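Local atomic coordinates of 4-hydroxybutyrate CoA-transferase (Porphyromonas gingivalis, PDB entry 3D3U), a protein that probably transfers coenzyme A between acyl-CoA thioesters and short carboxylic acids such as acetate or 4-hydroxybutyrate. Residues 7-13 with 174-179; 183-187 with 272-278; 258-262 with 300-305; 389-395 with 413-419. One frame throughout, in Å; residues are numbered along the deposited sequence.

Contact 1: 7-13 with 174-179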
# COMPACT_ATOMS: atom_id res chain seq x y z
N TYR A 7 -18.58 23.48 11.70
CA TYR A 7 -17.35 22.99 12.25
C TYR A 7 -17.53 23.14 13.72
O TYR A 7 -17.34 22.17 14.45
CB TYR A 7 -16.20 23.85 11.80
CG TYR A 7 -14.82 23.32 12.18
CD1 TYR A 7 -14.12 22.56 11.28
CD2 TYR A 7 -14.22 23.62 13.41
CE1 TYR A 7 -12.90 22.10 11.55
CE2 TYR A 7 -12.97 23.17 13.70
CZ TYR A 7 -12.31 22.40 12.75
OH TYR A 7 -11.03 21.83 12.93
N ARG A 8 -17.95 24.33 14.16
CA ARG A 8 -18.05 24.58 15.57
C ARG A 8 -19.08 23.63 16.15
O ARG A 8 -18.79 23.04 17.14
CB ARG A 8 -18.21 26.10 15.92
CG ARG A 8 -16.85 26.83 16.13
CD ARG A 8 -15.91 26.03 17.19
NE ARG A 8 -14.45 25.90 16.86
CZ ARG A 8 -13.45 25.43 17.69
NH1 ARG A 8 -13.74 24.99 18.93
NH2 ARG A 8 -12.16 25.40 17.25
N GLN A 9 -20.23 23.44 15.54
CA GLN A 9 -21.30 22.69 16.22
C GLN A 9 -21.05 21.14 16.39
O GLN A 9 -21.83 20.44 17.10
CB GLN A 9 -22.68 23.01 15.59
CG GLN A 9 -23.88 22.03 15.93
CD GLN A 9 -24.81 21.66 14.69
OE1 GLN A 9 -25.48 22.56 14.12
NE2 GLN A 9 -24.82 20.34 14.27
N ARG A 10 -19.97 20.60 15.77
CA ARG A 10 -19.74 19.12 15.68
C ARG A 10 -18.42 18.72 16.30
O ARG A 10 -18.06 17.53 16.34
CB ARG A 10 -19.69 18.71 14.21
CG ARG A 10 -21.02 18.19 13.53
CD ARG A 10 -21.27 18.84 12.17
NE ARG A 10 -21.97 18.04 11.20
CZ ARG A 10 -23.28 17.93 11.13
NH1 ARG A 10 -24.12 18.54 11.99
NH2 ARG A 10 -23.77 17.16 10.20
N VAL A 11 -17.64 19.72 16.71
CA VAL A 11 -16.39 19.45 17.49
C VAL A 11 -16.61 18.96 18.97
O VAL A 11 -17.47 19.50 19.67
CB VAL A 11 -15.31 20.59 17.34
CG1 VAL A 11 -15.95 21.82 17.37
CG2 VAL A 11 -14.31 20.57 18.41
N CYS A 12 -15.91 17.88 19.38
CA CYS A 12 -15.90 17.33 20.73
C CYS A 12 -14.51 16.78 21.05
O CYS A 12 -13.56 17.02 20.32
CB CYS A 12 -16.98 16.25 20.91
SG CYS A 12 -17.08 15.08 19.54
N SER A 13 -14.40 16.09 22.17
CA SER A 13 -13.17 15.46 22.57
C SER A 13 -13.26 14.11 21.97
O SER A 13 -14.32 13.62 21.67
CB SER A 13 -13.11 15.26 24.11
OG SER A 13 -14.08 14.31 24.56
N LEU A 174 -19.02 14.79 8.31
CA LEU A 174 -18.40 14.44 9.57
C LEU A 174 -19.36 14.65 10.72
O LEU A 174 -19.94 15.69 10.85
CB LEU A 174 -17.15 15.31 9.76
CG LEU A 174 -15.83 14.90 9.06
CD1 LEU A 174 -16.06 14.34 7.75
CD2 LEU A 174 -14.84 16.07 8.97
N THR A 175 -19.57 13.63 11.52
CA THR A 175 -20.51 13.68 12.65
C THR A 175 -19.89 14.28 13.89
O THR A 175 -20.55 15.01 14.60
CB THR A 175 -20.89 12.27 13.04
OG1 THR A 175 -21.24 11.56 11.87
CG2 THR A 175 -22.13 12.23 13.83
N HIS A 176 -18.67 13.85 14.21
CA HIS A 176 -17.94 14.32 15.36
C HIS A 176 -16.54 14.67 14.86
O HIS A 176 -15.94 13.90 14.06
CB HIS A 176 -17.89 13.28 16.48
CG HIS A 176 -19.22 12.65 16.81
ND1 HIS A 176 -19.66 11.46 16.24
CD2 HIS A 176 -20.19 13.02 17.68
CE1 HIS A 176 -20.85 11.15 16.71
NE2 HIS A 176 -21.20 12.07 17.60
N ILE A 177 -16.03 15.83 15.29
CA ILE A 177 -14.71 16.24 14.84
C ILE A 177 -13.90 16.38 16.07
O ILE A 177 -14.32 17.03 17.00
CB ILE A 177 -14.78 17.63 14.13
CG1 ILE A 177 -15.43 17.50 12.79
CG2 ILE A 177 -13.37 18.32 13.96
CD1 ILE A 177 -15.86 18.79 12.42
N ILE A 178 -12.72 15.82 16.04
CA ILE A 178 -11.85 15.85 17.19
C ILE A 178 -10.65 16.62 16.72
O ILE A 178 -9.70 16.03 16.19
CB ILE A 178 -11.47 14.45 17.51
CG1 ILE A 178 -12.71 13.71 17.92
CG2 ILE A 178 -10.59 14.40 18.66
CD1 ILE A 178 -12.69 12.21 17.67
N GLU A 179 -10.66 17.95 16.87
CA GLU A 179 -9.50 18.72 16.38
C GLU A 179 -8.26 18.33 17.11
O GLU A 179 -8.22 18.42 18.30
CB GLU A 179 -9.60 20.25 16.40
CG GLU A 179 -10.67 20.91 17.15
CD GLU A 179 -11.02 22.17 16.38
OE1 GLU A 179 -11.89 22.96 16.82
OE2 GLU A 179 -10.39 22.37 15.33
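The carbonyl oxygen Ile177 O is approached by two groups of residues 7-13: Cys12 N donates a hydrogen bond to it over 3.0 Å, and Val11 CA adds a C-H...O contact. Ile177 N in turn donates to Arg10 O at 2.8 Å, and His176 CA makes a C-H...O contact to the same oxygen. Ile177 thus bonds to the residues flanking Val11, the signature of a parallel bridge, with the CA atoms of Val11 and Ile177 4.5 Å apart. This single bridge places the chain leaving helix 4-10 alongside strand 176-180, an outermost strand of the six-stranded parallel sheet in the N-terminal half of the enzyme. Val11 CB and Ile177 CB lie 4.4 Å apart beside the bridge, and Ile177 CD1 extends to the ring of Tyr7.

A second polar group is the carboxylate of Glu179. Tyr7 OH donates to Glu179 OE2 (2.5 Å), which lies at the ring edge near its plane, although the hydroxyl sits 50° out of the carboxylate plane. Tyr7 holds CG anti to its own nitrogen (chi1 -173°), and this swing carries the phenol over to the acid. The other oxygen, Glu179 OE1, forms a salt bridge with Arg8 NH2 (2.5 Å) and lies over a guanidinium face. Lys158 is a further, distant and weak, partner of this acid. Before the strand, Arg10 NE makes a weak bond to Leu174 O (3.1 Å). Cys12 SG lies 3.6 Å from His176 CB, where Ala17 of helix 14-21 touches both side chains.

Contact 2: 183-187 with 272-278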
# COMPACT_ATOMS: atom_id res chain seq x y z
N PRO A 183 2.14 14.91 15.14
CA PRO A 183 2.92 14.59 13.92
C PRO A 183 2.57 13.20 13.36
O PRO A 183 2.37 12.22 14.09
CB PRO A 183 4.35 14.57 14.42
CG PRO A 183 4.25 14.18 15.90
CD PRO A 183 2.99 14.87 16.36
N ILE A 184 2.50 13.08 12.04
CA ILE A 184 1.99 11.92 11.44
C ILE A 184 3.01 10.83 11.61
O ILE A 184 4.08 10.97 11.15
CB ILE A 184 1.75 12.34 10.02
CG1 ILE A 184 0.54 13.28 10.04
CG2 ILE A 184 1.65 11.14 9.08
CD1 ILE A 184 -0.82 12.59 9.97
N ALA A 185 2.70 9.75 12.31
CA ALA A 185 3.66 8.66 12.47
C ALA A 185 4.53 8.51 11.29
O ALA A 185 4.06 8.60 10.14
CB ALA A 185 2.95 7.34 12.64
N GLU A 186 5.79 8.23 11.55
CA GLU A 186 6.78 8.13 10.45
C GLU A 186 7.37 6.75 10.37
O GLU A 186 7.53 6.15 11.37
CB GLU A 186 7.88 9.23 10.57
CG GLU A 186 8.48 9.50 11.96
CD GLU A 186 9.31 10.79 11.99
OE1 GLU A 186 9.24 11.48 13.05
OE2 GLU A 186 10.02 11.16 10.97
N VAL A 187 7.69 6.22 9.20
CA VAL A 187 8.45 4.97 9.20
C VAL A 187 9.66 5.13 8.31
O VAL A 187 9.52 5.37 7.11
CB VAL A 187 7.58 3.73 8.89
CG1 VAL A 187 6.12 4.11 8.66
CG2 VAL A 187 8.18 2.82 7.77
N PHE A 272 3.63 6.57 3.29
CA PHE A 272 4.17 6.83 4.60
C PHE A 272 5.67 6.86 4.58
O PHE A 272 6.26 6.38 3.61
CB PHE A 272 3.76 5.76 5.51
CG PHE A 272 3.82 4.35 4.92
CD1 PHE A 272 2.69 3.79 4.25
CD2 PHE A 272 4.91 3.52 5.17
CE1 PHE A 272 2.73 2.45 3.74
CE2 PHE A 272 4.93 2.19 4.70
CZ PHE A 272 3.87 1.68 3.97
N GLY A 273 6.31 7.42 5.60
CA GLY A 273 7.76 7.53 5.54
C GLY A 273 8.18 8.56 6.53
O GLY A 273 7.64 8.67 7.65
N SER A 274 9.15 9.35 6.15
CA SER A 274 9.69 10.30 7.11
C SER A 274 8.84 11.64 7.11
O SER A 274 8.00 11.89 6.22
CB SER A 274 11.12 10.57 6.68
OG SER A 274 11.11 11.54 5.62
N LYS A 275 9.13 12.51 8.10
CA LYS A 275 8.56 13.80 8.17
C LYS A 275 8.87 14.55 6.90
O LYS A 275 8.03 15.30 6.42
CB LYS A 275 9.12 14.54 9.36
CG LYS A 275 8.34 15.87 9.67
CD LYS A 275 9.13 16.97 10.55
CE LYS A 275 8.61 18.44 10.31
NZ LYS A 275 7.09 18.14 10.15
N GLU A 276 10.06 14.36 6.33
CA GLU A 276 10.34 14.97 5.02
C GLU A 276 9.31 14.57 3.96
O GLU A 276 8.82 15.42 3.22
CB GLU A 276 11.71 14.58 4.54
CG GLU A 276 12.08 15.26 3.23
CD GLU A 276 13.36 16.06 3.34
OE1 GLU A 276 14.00 16.44 2.31
OE2 GLU A 276 13.71 16.31 4.52
N LEU A 277 8.97 13.28 3.87
CA LEU A 277 7.92 12.86 2.96
C LEU A 277 6.75 13.73 3.21
O LEU A 277 6.26 14.40 2.26
CB LEU A 277 7.49 11.43 3.24
CG LEU A 277 7.50 10.52 2.04
CD1 LEU A 277 6.82 9.26 2.32
CD2 LEU A 277 6.83 11.14 0.87
N TYR A 278 6.29 13.74 4.47
CA TYR A 278 5.01 14.42 4.79
C TYR A 278 5.07 15.85 4.41
O TYR A 278 4.21 16.29 3.61
CB TYR A 278 4.54 14.22 6.23
CG TYR A 278 4.51 12.74 6.58
CD1 TYR A 278 4.12 11.79 5.64
CD2 TYR A 278 4.93 12.27 7.82
CE1 TYR A 278 4.14 10.43 5.91
CE2 TYR A 278 4.94 10.88 8.11
CZ TYR A 278 4.55 9.97 7.13
OH TYR A 278 4.54 8.59 7.37
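Ile184 meets Tyr278 first: its CG2 methyl lies over one face of the phenol ring, 3.6 Å from the centroid and 19° off the normal, a CH-pi contact. The opposite face of that ring is occupied by Ser274 O of its own segment, so the aromatic plane is held between methyl and carbonyl. Next in the chain, Ala185 supplies its carbonyl oxygen. Tyr278 OH donates to Ala185 O over 2.8 Å, in the carbonyl plane, and simultaneously accepts from Gly273 N at 2.8 Å, so two bonds hold the hydroxyl.

The hydroxyl, carried by the first turn of helix 275-281, thus also ties down the residue before its N-cap, Ser274, whose OG accepts from Leu277 N and also has Asp243 as a partner. The loop 183-187, within the N-terminal family region, is thereby tied to the first turn of a helix belonging to the C-terminal one. Glu186 contributes directly to that turn, for its OE2 accepts from Lys275 N at 3.3 Å, the donor standing 48° out of the carboxylate plane. With CG placed between backbone N and carbonyl carbon (chi1 44°), the extended chain reaches the helix start, where the negative group would probably interact favourably with the positive end of the helix dipole.

Val187 N then donates to Gly273 O over 2.9 Å, and in return Val187 O receives a C-H...O contact from Gly273 CA. Beyond it, Val187 CG1 lies 3.7 Å from Phe272 CD2, and the Phe272 ring also meets Phe62 edge-to-face.

Contact 3: 258-262 with 300-305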
# COMPACT_ATOMS: atom_id res chain seq x y z
N LYS A 258 5.21 10.75 -19.88
CA LYS A 258 4.79 9.67 -20.82
C LYS A 258 3.60 8.92 -20.32
O LYS A 258 2.87 8.31 -21.09
CB LYS A 258 5.94 8.70 -21.02
CG LYS A 258 6.74 9.09 -22.27
CD LYS A 258 8.21 9.18 -22.03
CE LYS A 258 8.99 9.17 -23.37
NZ LYS A 258 10.40 8.53 -23.16
N LYS A 259 3.35 8.98 -19.01
CA LYS A 259 2.09 8.48 -18.47
C LYS A 259 0.93 8.61 -19.50
O LYS A 259 0.73 9.66 -20.07
CB LYS A 259 1.79 9.20 -17.16
CG LYS A 259 2.83 8.95 -16.11
CD LYS A 259 2.35 9.21 -14.74
CE LYS A 259 0.92 8.62 -14.42
NZ LYS A 259 0.91 7.59 -13.40
N THR A 260 0.19 7.55 -19.81
CA THR A 260 -1.02 7.81 -20.58
C THR A 260 -2.23 7.87 -19.70
O THR A 260 -3.35 7.93 -20.23
CB THR A 260 -1.28 6.76 -21.57
OG1 THR A 260 -1.52 5.55 -20.86
CG2 THR A 260 -0.06 6.49 -22.36
N LEU A 261 -2.02 7.85 -18.37
CA LEU A 261 -3.13 7.98 -17.42
C LEU A 261 -2.68 8.83 -16.28
O LEU A 261 -1.66 8.51 -15.65
CB LEU A 261 -3.54 6.62 -16.86
CG LEU A 261 -4.74 6.56 -15.92
CD1 LEU A 261 -5.82 7.27 -16.72
CD2 LEU A 261 -5.20 5.12 -15.50
N HIS A 262 -3.42 9.90 -15.99
CA HIS A 262 -2.99 10.95 -15.04
C HIS A 262 -1.58 11.48 -15.37
O HIS A 262 -0.61 11.38 -14.56
CB HIS A 262 -3.11 10.45 -13.62
CG HIS A 262 -4.46 9.91 -13.29
ND1 HIS A 262 -5.60 10.70 -13.30
CD2 HIS A 262 -4.87 8.66 -12.95
CE1 HIS A 262 -6.65 9.95 -13.00
NE2 HIS A 262 -6.24 8.72 -12.77
N VAL A 300 -8.01 -0.36 -14.45
CA VAL A 300 -7.38 0.95 -14.42
C VAL A 300 -5.92 0.88 -14.57
O VAL A 300 -5.37 1.62 -15.38
CB VAL A 300 -7.60 1.79 -13.15
CG1 VAL A 300 -7.17 3.25 -13.45
CG2 VAL A 300 -9.07 1.76 -12.71
N ILE A 301 -5.26 0.03 -13.78
CA ILE A 301 -3.85 -0.26 -13.99
C ILE A 301 -3.52 -0.42 -15.47
O ILE A 301 -2.57 0.18 -16.04
CB ILE A 301 -3.48 -1.50 -13.26
CG1 ILE A 301 -3.46 -1.21 -11.74
CG2 ILE A 301 -2.12 -1.93 -13.66
CD1 ILE A 301 -3.53 -2.46 -10.87
N GLY A 302 -4.36 -1.22 -16.10
CA GLY A 302 -4.13 -1.50 -17.48
C GLY A 302 -4.01 -0.27 -18.39
O GLY A 302 -3.22 -0.36 -19.35
N LYS A 303 -4.81 0.80 -18.14
CA LYS A 303 -4.84 1.96 -19.00
C LYS A 303 -3.43 2.65 -19.03
O LYS A 303 -3.10 3.44 -19.92
CB LYS A 303 -5.86 2.97 -18.55
CG LYS A 303 -7.11 2.45 -17.96
CD LYS A 303 -8.21 2.24 -18.98
CE LYS A 303 -9.58 2.73 -18.42
NZ LYS A 303 -10.09 4.05 -19.03
N ASN A 304 -2.57 2.37 -18.07
CA ASN A 304 -1.24 2.94 -18.08
C ASN A 304 -0.21 2.18 -18.94
O ASN A 304 0.14 1.05 -18.63
CB ASN A 304 -0.77 3.00 -16.65
CG ASN A 304 -0.75 4.36 -16.11
OD1 ASN A 304 -0.21 5.38 -16.74
ND2 ASN A 304 -1.23 4.44 -14.89
N ASP A 305 0.31 2.79 -20.00
CA ASP A 305 1.26 2.02 -20.81
C ASP A 305 2.64 1.75 -20.26
O ASP A 305 3.20 2.55 -19.41
CB ASP A 305 1.40 2.63 -22.16
CG ASP A 305 0.14 2.59 -22.87
OD1 ASP A 305 0.07 2.79 -24.06
OD2 ASP A 305 -0.90 2.34 -22.24
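Leu261 reaches across to the end of helix 298-303, joining two connections of the Rossmann-like C-terminal half, where helices alternate with parallel strands. Residues 258-262 lead from helix 243-251 toward strand 266-268, while 300-305 carry the chain from helix 298-303 toward strand 307-311 of the same sheet.

The closely packed part is centred on this leucine. Its chi1 of -176° carries CG toward the helix, and chi2 of 53° turns the CD2 methyl to Val300, so that Leu261 CD2 lies 3.4 Å from Val300 CG1 and 3.8 Å from Lys303 CB. The leucine and valine side chains meet at about a right angle. The Asn304 amide lies against Leu261 CB, with Asn304 OD1 and ND2 almost equally near, at 3.6 and 3.7 Å. Asn304 is buried, and its amide has Lys259 for a neighbour; the ammonium group of that lysine, however, is held by Ile236 O. Both side chains also touch His237 and Thr212, on two neighbouring strands, 235-237 and 212-215.

The contrasting side is the exposed one, around Thr260. Here the bent remainder of the Lys303 chain, beyond the carbons that meet the leucine, leads away from the loop. Thr260 CG2 lies 3.9 Å from Asp305 CG, the two side chains crossing at about a right angle. The Thr260 hydroxyl makes the one clear hydrogen bond between the segments, and that a weak one: Asp305 N donates to Thr260 OG1 across 3.4 Å.

Contact 4: 389-395 with 413-419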
# COMPACT_ATOMS: atom_id res chain seq x y z
N VAL A 389 11.68 -12.85 -13.12
CA VAL A 389 12.06 -13.12 -11.75
C VAL A 389 13.51 -12.76 -11.64
O VAL A 389 14.33 -13.17 -12.49
CB VAL A 389 11.91 -14.62 -11.41
CG1 VAL A 389 12.13 -14.88 -9.99
CG2 VAL A 389 10.57 -15.07 -11.77
N VAL A 390 13.86 -12.03 -10.57
CA VAL A 390 15.18 -11.43 -10.44
C VAL A 390 15.70 -11.73 -9.07
O VAL A 390 14.97 -11.56 -8.11
CB VAL A 390 15.06 -9.90 -10.55
CG1 VAL A 390 16.38 -9.23 -10.19
CG2 VAL A 390 14.57 -9.46 -11.91
N THR A 391 16.96 -12.11 -8.98
CA THR A 391 17.65 -12.33 -7.70
C THR A 391 18.99 -11.66 -7.79
O THR A 391 19.48 -11.35 -8.89
CB THR A 391 17.87 -13.82 -7.56
OG1 THR A 391 16.73 -14.39 -6.92
CG2 THR A 391 18.99 -14.17 -6.63
N GLU A 392 19.65 -11.45 -6.67
CA GLU A 392 21.04 -11.05 -6.83
C GLU A 392 21.80 -11.84 -7.91
O GLU A 392 22.79 -11.37 -8.37
CB GLU A 392 21.84 -11.12 -5.54
CG GLU A 392 22.14 -12.50 -5.05
CD GLU A 392 21.08 -13.05 -4.08
OE1 GLU A 392 21.47 -13.99 -3.20
OE2 GLU A 392 19.89 -12.55 -4.19
N TYR A 393 21.36 -13.01 -8.35
CA TYR A 393 22.21 -13.73 -9.29
C TYR A 393 21.69 -13.54 -10.67
O TYR A 393 22.27 -14.13 -11.60
CB TYR A 393 22.36 -15.23 -9.02
CG TYR A 393 23.08 -15.44 -7.76
CD1 TYR A 393 24.49 -15.35 -7.72
CD2 TYR A 393 22.39 -15.64 -6.58
CE1 TYR A 393 25.21 -15.51 -6.56
CE2 TYR A 393 23.09 -15.76 -5.38
CZ TYR A 393 24.50 -15.70 -5.39
OH TYR A 393 25.17 -15.89 -4.19
N GLY A 394 20.63 -12.78 -10.84
CA GLY A 394 20.30 -12.44 -12.23
C GLY A 394 18.88 -12.66 -12.57
O GLY A 394 18.05 -12.79 -11.64
N VAL A 395 18.61 -12.71 -13.88
CA VAL A 395 17.24 -12.61 -14.42
C VAL A 395 16.73 -13.94 -14.90
O VAL A 395 17.50 -14.77 -15.20
CB VAL A 395 17.20 -11.61 -15.53
CG1 VAL A 395 15.79 -11.45 -16.02
CG2 VAL A 395 17.65 -10.21 -15.02
N ILE A 413 19.31 -18.61 -11.43
CA ILE A 413 19.48 -17.45 -10.51
C ILE A 413 19.32 -17.69 -8.97
O ILE A 413 19.40 -16.72 -8.14
CB ILE A 413 18.52 -16.36 -10.87
CG1 ILE A 413 17.15 -16.73 -10.39
CG2 ILE A 413 18.60 -16.11 -12.35
CD1 ILE A 413 16.24 -15.69 -10.57
N ALA A 414 19.08 -18.95 -8.63
CA ALA A 414 19.16 -19.44 -7.28
C ALA A 414 20.56 -19.29 -6.66
O ALA A 414 21.58 -19.18 -7.35
CB ALA A 414 18.77 -20.96 -7.26
N HIS A 415 20.60 -19.43 -5.34
CA HIS A 415 21.87 -19.39 -4.72
C HIS A 415 22.58 -20.60 -5.20
O HIS A 415 21.95 -21.67 -5.41
CB HIS A 415 21.77 -19.36 -3.20
CG HIS A 415 23.10 -19.28 -2.53
ND1 HIS A 415 23.75 -18.09 -2.29
CD2 HIS A 415 23.95 -20.27 -2.12
CE1 HIS A 415 24.93 -18.34 -1.75
NE2 HIS A 415 25.09 -19.65 -1.67
N PRO A 416 23.91 -20.42 -5.39
CA PRO A 416 24.82 -21.50 -5.79
C PRO A 416 24.81 -22.78 -4.94
O PRO A 416 25.02 -23.90 -5.47
CB PRO A 416 26.20 -20.81 -5.74
CG PRO A 416 25.94 -19.39 -5.93
CD PRO A 416 24.67 -19.15 -5.23
N ASP A 417 24.60 -22.67 -3.63
CA ASP A 417 24.62 -23.95 -2.82
C ASP A 417 23.53 -24.90 -3.30
O ASP A 417 23.73 -26.09 -3.53
CB ASP A 417 24.36 -23.72 -1.33
CG ASP A 417 25.36 -22.79 -0.69
OD1 ASP A 417 26.33 -22.37 -1.36
OD2 ASP A 417 25.21 -22.39 0.49
N PHE A 418 22.39 -24.26 -3.51
CA PHE A 418 21.15 -24.86 -3.82
C PHE A 418 20.95 -25.32 -5.24
O PHE A 418 20.20 -26.28 -5.45
CB PHE A 418 20.14 -23.84 -3.42
CG PHE A 418 20.07 -23.74 -1.98
CD1 PHE A 418 19.75 -22.56 -1.37
CD2 PHE A 418 20.40 -24.84 -1.22
CE1 PHE A 418 19.69 -22.52 -0.01
CE2 PHE A 418 20.37 -24.81 0.13
CZ PHE A 418 20.02 -23.70 0.76
N ARG A 419 21.63 -24.67 -6.20
CA ARG A 419 21.62 -25.12 -7.60
C ARG A 419 21.86 -26.59 -7.92
O ARG A 419 21.14 -27.06 -8.75
CB ARG A 419 22.57 -24.34 -8.43
CG ARG A 419 22.31 -22.90 -8.50
CD ARG A 419 23.22 -22.17 -9.48
NE ARG A 419 23.34 -20.74 -9.10
CZ ARG A 419 23.94 -19.79 -9.84
NH1 ARG A 419 24.01 -18.56 -9.35
NH2 ARG A 419 24.50 -20.06 -11.00
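Apolar contact is carried chiefly by Ile413, which lies across the two strands of the hairpin formed by residues 389-395. Its CG1 lies between backbone N and carbonyl carbon (chi1 76°), an orientation that takes Ile413 CD1 to Val389 CG1 at 4.2 Å and to Thr391 CB at 3.9 Å. The other branch, CG2, rests against the backbone oxygens of Gly394 and Val395. On the hairpin side, Tyr393 CB faces Ile413 CB at 4.4 Å.

Aromatic contacts gather on Tyr393. Pro416 CD lies over one face of the ring, 3.9 Å from the centroid and 30° off the normal, in a CH-pi contact nearer the hydroxyl end. Arg419 NH1 comes obliquely to the ring, 3.6 Å from Tyr393 CG; its guanidinium stands steeply to the ring, planes 79° apart, and presents an edge. The cation-pi attraction is at most weak, since Arg419 CZ is 5.3 Å from the Tyr393 ring centroid. The His415 ring also adjoins the phenol, in an oblique pairing.

The clear polar bonds lie within each segment or lead out of it. Arg419 NE donates to Ala414 O (2.9 Å), which sets the guanidinium beside the tyrosine. Thr391 and Gly394 exchange two backbone bonds across a type I turn, closing a beta hairpin with a two-residue loop, and Thr391 OG1 is bonded to Phe357 O.

Strands 388-391 and 394-397 form the antiparallel margin of the mixed nine-stranded sheet. Ile413, which follows the body of the helix that begins at residue 403, lies on one side of them and leads on to helix 418-427, while Val390 and Val395 touch helix 194-204.

How the contacts relate
Contacts 1 and 2 follow one another along the chain: strand 176-180 leaves contact 1 and the next residues enter contact 2, whose centre lies about 25 Å away. Contact 2 then links the two family regions, and its segments alternate with those of contact 3 along the sequence, though the nearest atoms of the pair remain about 16 Å apart. Contact 3 joins connections between strands of the sheet whose edge hairpin forms part of contact 4, with centres about 32 Å apart. The extremes are contacts 1 and 4, on opposite sides of the chain's centre and about 56 Å apart between centres; each lies at an outermost part of its own sheet.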